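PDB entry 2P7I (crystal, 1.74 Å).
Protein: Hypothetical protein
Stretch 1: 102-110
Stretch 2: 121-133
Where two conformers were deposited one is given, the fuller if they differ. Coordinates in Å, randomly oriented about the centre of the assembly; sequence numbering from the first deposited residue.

Stretch 1 (102-110) RRYDNIVLT
Stretch 2 121-133: ALLKRINDDWLAE

What fills the space between strand 106-110 and helix 121-130? The two run nearly antiparallel, at 172°, with axes 11.0 Å apart at closest approach, and Ile-107 and Leu-109 point toward the helix while Asn-106 and Val-108 point away, as extended backbone alternation requires. Ile-107 (chi1 m, chi2 t) sends CD1 to 3.8 Å from Ile-126 CG2, 3.8 Å from Trp-130 CB and 3.7 Å from Leu-131 CD2. Leu-109 (t, p) places CD2 4.1 Å from Leu-122 CD2, 4.0 Å from Leu-123 CD2 and 4.0 Å from Ile-126 CD1. Ile-126 (m, t) thus touches both strand residues.

How does the helix end against stretch 1? A wider pi-type turn spans 126-130: Leu-131 N donates to Ile-126 O at 2.9 Å, while the bonds from Trp-130 N to Arg-125 O (3.2 Å) and Ile-126 O (3.4 Å) are weak. Leu-131, at phi/psi -69/129, leaves the helix and enters a parallel bridge with Tyr-104 (-129/140), their CA atoms 5.2 Å apart and their side chains diverging. Tyr-104 N donates to Trp-130 O at 2.9 Å, and Ala-132 N to Tyr-104 O at 2.8 Å, so Tyr-104 is held through both its backbone polar atoms.

What does Arg-103 do at the polar edge? Its side chain (m, t, t) reaches the carbonyls at the helix end, where Arg-103 NH2 donates to Asp-128 O at 2.9 Å. Asp-129 O lies over one guanidinium face, 3.3 Å from Arg-103 NE, but the angle is too poor for a hydrogen bond. Arg-103 NE instead donates to a water at 3.0 Å, which donates to Asn-127 O (2.9 Å) and Leu-131 O (2.6 Å).

What links the chain beyond the bridge? A second water donates to Asp-105 OD1 at 2.7 Å and Glu-133 O at 2.8 Å, linking the two corners of the chain.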

# COMPACT_ATOMS: atom_id res chain seq x y z
N ARG B 102 32.66 26.04 -7.04
CA ARG B 102 31.62 26.21 -8.02
C ARG B 102 30.29 25.78 -7.40
O ARG B 102 30.27 25.24 -6.31
CB ARG B 102 31.98 25.28 -9.18
CG ARG B 102 31.45 25.66 -10.54
CD ARG B 102 32.41 25.20 -11.65
NE ARG B 102 32.94 23.84 -11.42
CZ ARG B 102 32.73 22.78 -12.22
NH1 ARG B 102 32.02 22.88 -13.34
NH2 ARG B 102 33.25 21.60 -11.89
N ARG B 103 29.19 26.04 -8.10
CA ARG B 103 27.91 25.42 -7.81
C ARG B 103 27.62 24.35 -8.87
O ARG B 103 28.24 24.33 -9.94
CB ARG B 103 26.80 26.45 -7.74
CG ARG B 103 26.86 27.31 -6.49
CD ARG B 103 25.69 28.25 -6.42
NE ARG B 103 25.35 28.59 -5.02
CZ ARG B 103 25.88 29.61 -4.34
NH1 ARG B 103 26.79 30.40 -4.88
NH2 ARG B 103 25.51 29.83 -3.09
N TYR B 104 26.67 23.45 -8.56
CA TYR B 104 26.49 22.23 -9.33
C TYR B 104 25.04 22.01 -9.78
O TYR B 104 24.07 22.28 -9.03
CB TYR B 104 27.00 21.03 -8.54
CG TYR B 104 28.45 21.24 -8.17
CD1 TYR B 104 28.78 21.97 -7.03
CD2 TYR B 104 29.49 20.79 -8.99
CE1 TYR B 104 30.10 22.19 -6.69
CE2 TYR B 104 30.82 21.02 -8.66
CZ TYR B 104 31.11 21.73 -7.49
OH TYR B 104 32.42 22.00 -7.12
N ASP B 105 24.93 21.53 -11.01
CA ASP B 105 23.63 21.32 -11.64
C ASP B 105 22.93 20.06 -11.14
O ASP B 105 21.71 19.99 -11.12
CB ASP B 105 23.81 21.25 -13.16
CG ASP B 105 24.41 22.52 -13.70
OD1 ASP B 105 23.73 23.57 -13.61
OD2 ASP B 105 25.57 22.47 -14.18
N ASN B 106 23.73 19.08 -10.73
CA ASN B 106 23.28 17.80 -10.21
C ASN B 106 24.12 17.48 -8.98
O ASN B 106 25.35 17.55 -9.04
CB ASN B 106 23.49 16.67 -11.25
CG ASN B 106 22.75 16.93 -12.56
OD1 ASN B 106 21.58 16.54 -12.72
ND2 ASN B 106 23.43 17.56 -13.52
N ILE B 107 23.47 17.13 -7.87
CA ILE B 107 24.20 16.70 -6.66
C ILE B 107 23.70 15.34 -6.26
O ILE B 107 22.49 15.13 -6.18
CB ILE B 107 24.07 17.73 -5.51
CG1 ILE B 107 24.65 19.07 -5.98
CG2 ILE B 107 24.80 17.19 -4.25
CD1 ILE B 107 24.56 20.22 -4.95
N VAL B 108 24.62 14.40 -6.06
CA VAL B 108 24.24 13.04 -5.72
C VAL B 108 24.62 12.77 -4.27
O VAL B 108 25.77 12.97 -3.89
CB VAL B 108 24.90 11.99 -6.66
CG1 VAL B 108 24.71 10.56 -6.09
CG2 VAL B 108 24.34 12.10 -8.07
N LEU B 109 23.61 12.39 -3.46
CA LEU B 109 23.84 11.97 -2.07
C LEU B 109 23.12 10.65 -1.80
O LEU B 109 21.94 10.63 -1.38
CB LEU B 109 23.44 13.07 -1.08
CG LEU B 109 23.89 12.95 0.37
CD1 LEU B 109 25.43 13.15 0.59
CD2 LEU B 109 23.06 13.91 1.27
N THR B 110 23.79 9.56 -2.15
CA THR B 110 23.18 8.23 -2.09
C THR B 110 23.82 7.41 -1.01
O THR B 110 25.04 7.21 -1.03
CB THR B 110 23.23 7.44 -3.43
OG1 THR B 110 24.58 7.36 -3.94
CG2 THR B 110 22.33 8.08 -4.45
N ALA B 121 22.02 19.91 8.68
CA ALA B 121 23.08 20.87 8.41
C ALA B 121 23.78 20.59 7.07
O ALA B 121 24.22 21.53 6.38
CB ALA B 121 24.10 20.95 9.60
N LEU B 122 23.90 19.31 6.69
CA LEU B 122 24.47 18.92 5.41
C LEU B 122 23.55 19.27 4.26
O LEU B 122 23.99 19.85 3.27
CB LEU B 122 24.82 17.41 5.39
CG LEU B 122 25.31 16.82 4.05
CD1 LEU B 122 26.58 17.52 3.51
CD2 LEU B 122 25.60 15.29 4.11
N LEU B 123 22.27 18.98 4.42
CA LEU B 123 21.30 19.26 3.38
C LEU B 123 21.18 20.78 3.18
O LEU B 123 20.92 21.26 2.09
CB LEU B 123 19.94 18.63 3.72
CG LEU B 123 19.92 17.11 3.75
CD1 LEU B 123 18.57 16.64 4.31
CD2 LEU B 123 20.20 16.53 2.37
N LYS B 124 21.39 21.53 4.26
CA LYS B 124 21.35 22.99 4.22
C LYS B 124 22.55 23.56 3.44
O LYS B 124 22.40 24.49 2.66
CB LYS B 124 21.24 23.56 5.63
CG LYS B 124 21.09 25.06 5.67
CD LYS B 124 20.99 25.67 7.08
CE LYS B 124 20.70 27.15 7.02
NZ LYS B 124 20.65 27.69 8.40
N ARG B 125 23.74 23.00 3.62
CA ARG B 125 24.87 23.39 2.80
C ARG B 125 24.58 23.11 1.34
O ARG B 125 24.87 23.92 0.45
CB ARG B 125 26.12 22.62 3.17
CG ARG B 125 26.77 23.01 4.46
CD ARG B 125 28.29 22.83 4.37
NE ARG B 125 28.87 23.89 3.56
CZ ARG B 125 30.17 24.02 3.30
NH1 ARG B 125 31.04 23.15 3.79
NH2 ARG B 125 30.60 25.02 2.54
N ILE B 126 23.97 21.96 1.08
CA ILE B 126 23.66 21.60 -0.28
C ILE B 126 22.71 22.65 -0.86
O ILE B 126 22.91 23.13 -1.98
CB ILE B 126 23.03 20.21 -0.38
CG1 ILE B 126 24.06 19.14 -0.06
CG2 ILE B 126 22.45 19.98 -1.75
CD1 ILE B 126 23.40 17.70 0.05
N ASN B 127 21.69 23.04 -0.09
CA ASN B 127 20.72 23.99 -0.58
C ASN B 127 21.35 25.35 -0.79
O ASN B 127 21.19 25.97 -1.84
CB ASN B 127 19.56 24.14 0.40
CG ASN B 127 18.42 24.97 -0.17
OD1 ASN B 127 17.65 24.48 -0.98
ND2 ASN B 127 18.35 26.25 0.22
N ASP B 128 22.08 25.82 0.23
CA ASP B 128 22.51 27.20 0.30
C ASP B 128 23.82 27.49 -0.42
O ASP B 128 24.04 28.60 -0.91
CB ASP B 128 22.67 27.63 1.76
CG ASP B 128 21.36 27.71 2.51
OD1 ASP B 128 20.30 27.42 1.95
OD2 ASP B 128 21.42 28.08 3.68
N ASP B 129 24.74 26.53 -0.41
CA ASP B 129 26.10 26.75 -0.91
C ASP B 129 26.36 26.07 -2.25
O ASP B 129 27.11 26.59 -3.08
CB ASP B 129 27.07 26.20 0.10
CG ASP B 129 27.10 26.99 1.37
OD1 ASP B 129 26.55 28.11 1.37
OD2 ASP B 129 27.68 26.50 2.35
N TRP B 130 25.75 24.91 -2.47
CA TRP B 130 26.21 24.06 -3.57
C TRP B 130 25.28 23.88 -4.75
O TRP B 130 25.77 23.74 -5.86
CB TRP B 130 26.66 22.70 -3.02
CG TRP B 130 27.82 22.81 -2.06
CD1 TRP B 130 28.78 23.76 -2.04
CD2 TRP B 130 28.13 21.89 -1.01
NE1 TRP B 130 29.68 23.50 -1.03
CE2 TRP B 130 29.31 22.34 -0.39
CE3 TRP B 130 27.55 20.70 -0.57
CZ2 TRP B 130 29.88 21.68 0.68
CZ3 TRP B 130 28.12 20.03 0.47
CH2 TRP B 130 29.29 20.51 1.08
N LEU B 131 23.96 23.90 -4.56
CA LEU B 131 23.07 23.75 -5.71
C LEU B 131 23.13 24.97 -6.61
O LEU B 131 22.97 26.09 -6.16
CB LEU B 131 21.61 23.52 -5.31
CG LEU B 131 21.16 22.12 -4.94
CD1 LEU B 131 19.74 22.18 -4.37
CD2 LEU B 131 21.21 21.17 -6.14
N ALA B 132 23.35 24.75 -7.90
CA ALA B 132 23.20 25.81 -8.87
C ALA B 132 21.73 26.21 -8.97
O ALA B 132 20.84 25.49 -8.53
CB ALA B 132 23.75 25.38 -10.22
N GLU B 133 21.47 27.36 -9.57
CA GLU B 133 20.09 27.68 -9.91
C GLU B 133 19.60 26.64 -10.91
O GLU B 133 20.29 26.32 -11.90
CB GLU B 133 19.99 29.10 -10.50
CG GLU B 133 20.42 30.22 -9.49
CD GLU B 133 19.57 30.24 -8.21
OE1 GLU B 133 18.36 29.90 -8.30
OE2 GLU B 133 20.09 30.61 -7.12
O HOH W 1 23.05 27.10 -3.73
O HOH W 2 21.10 23.81 -12.92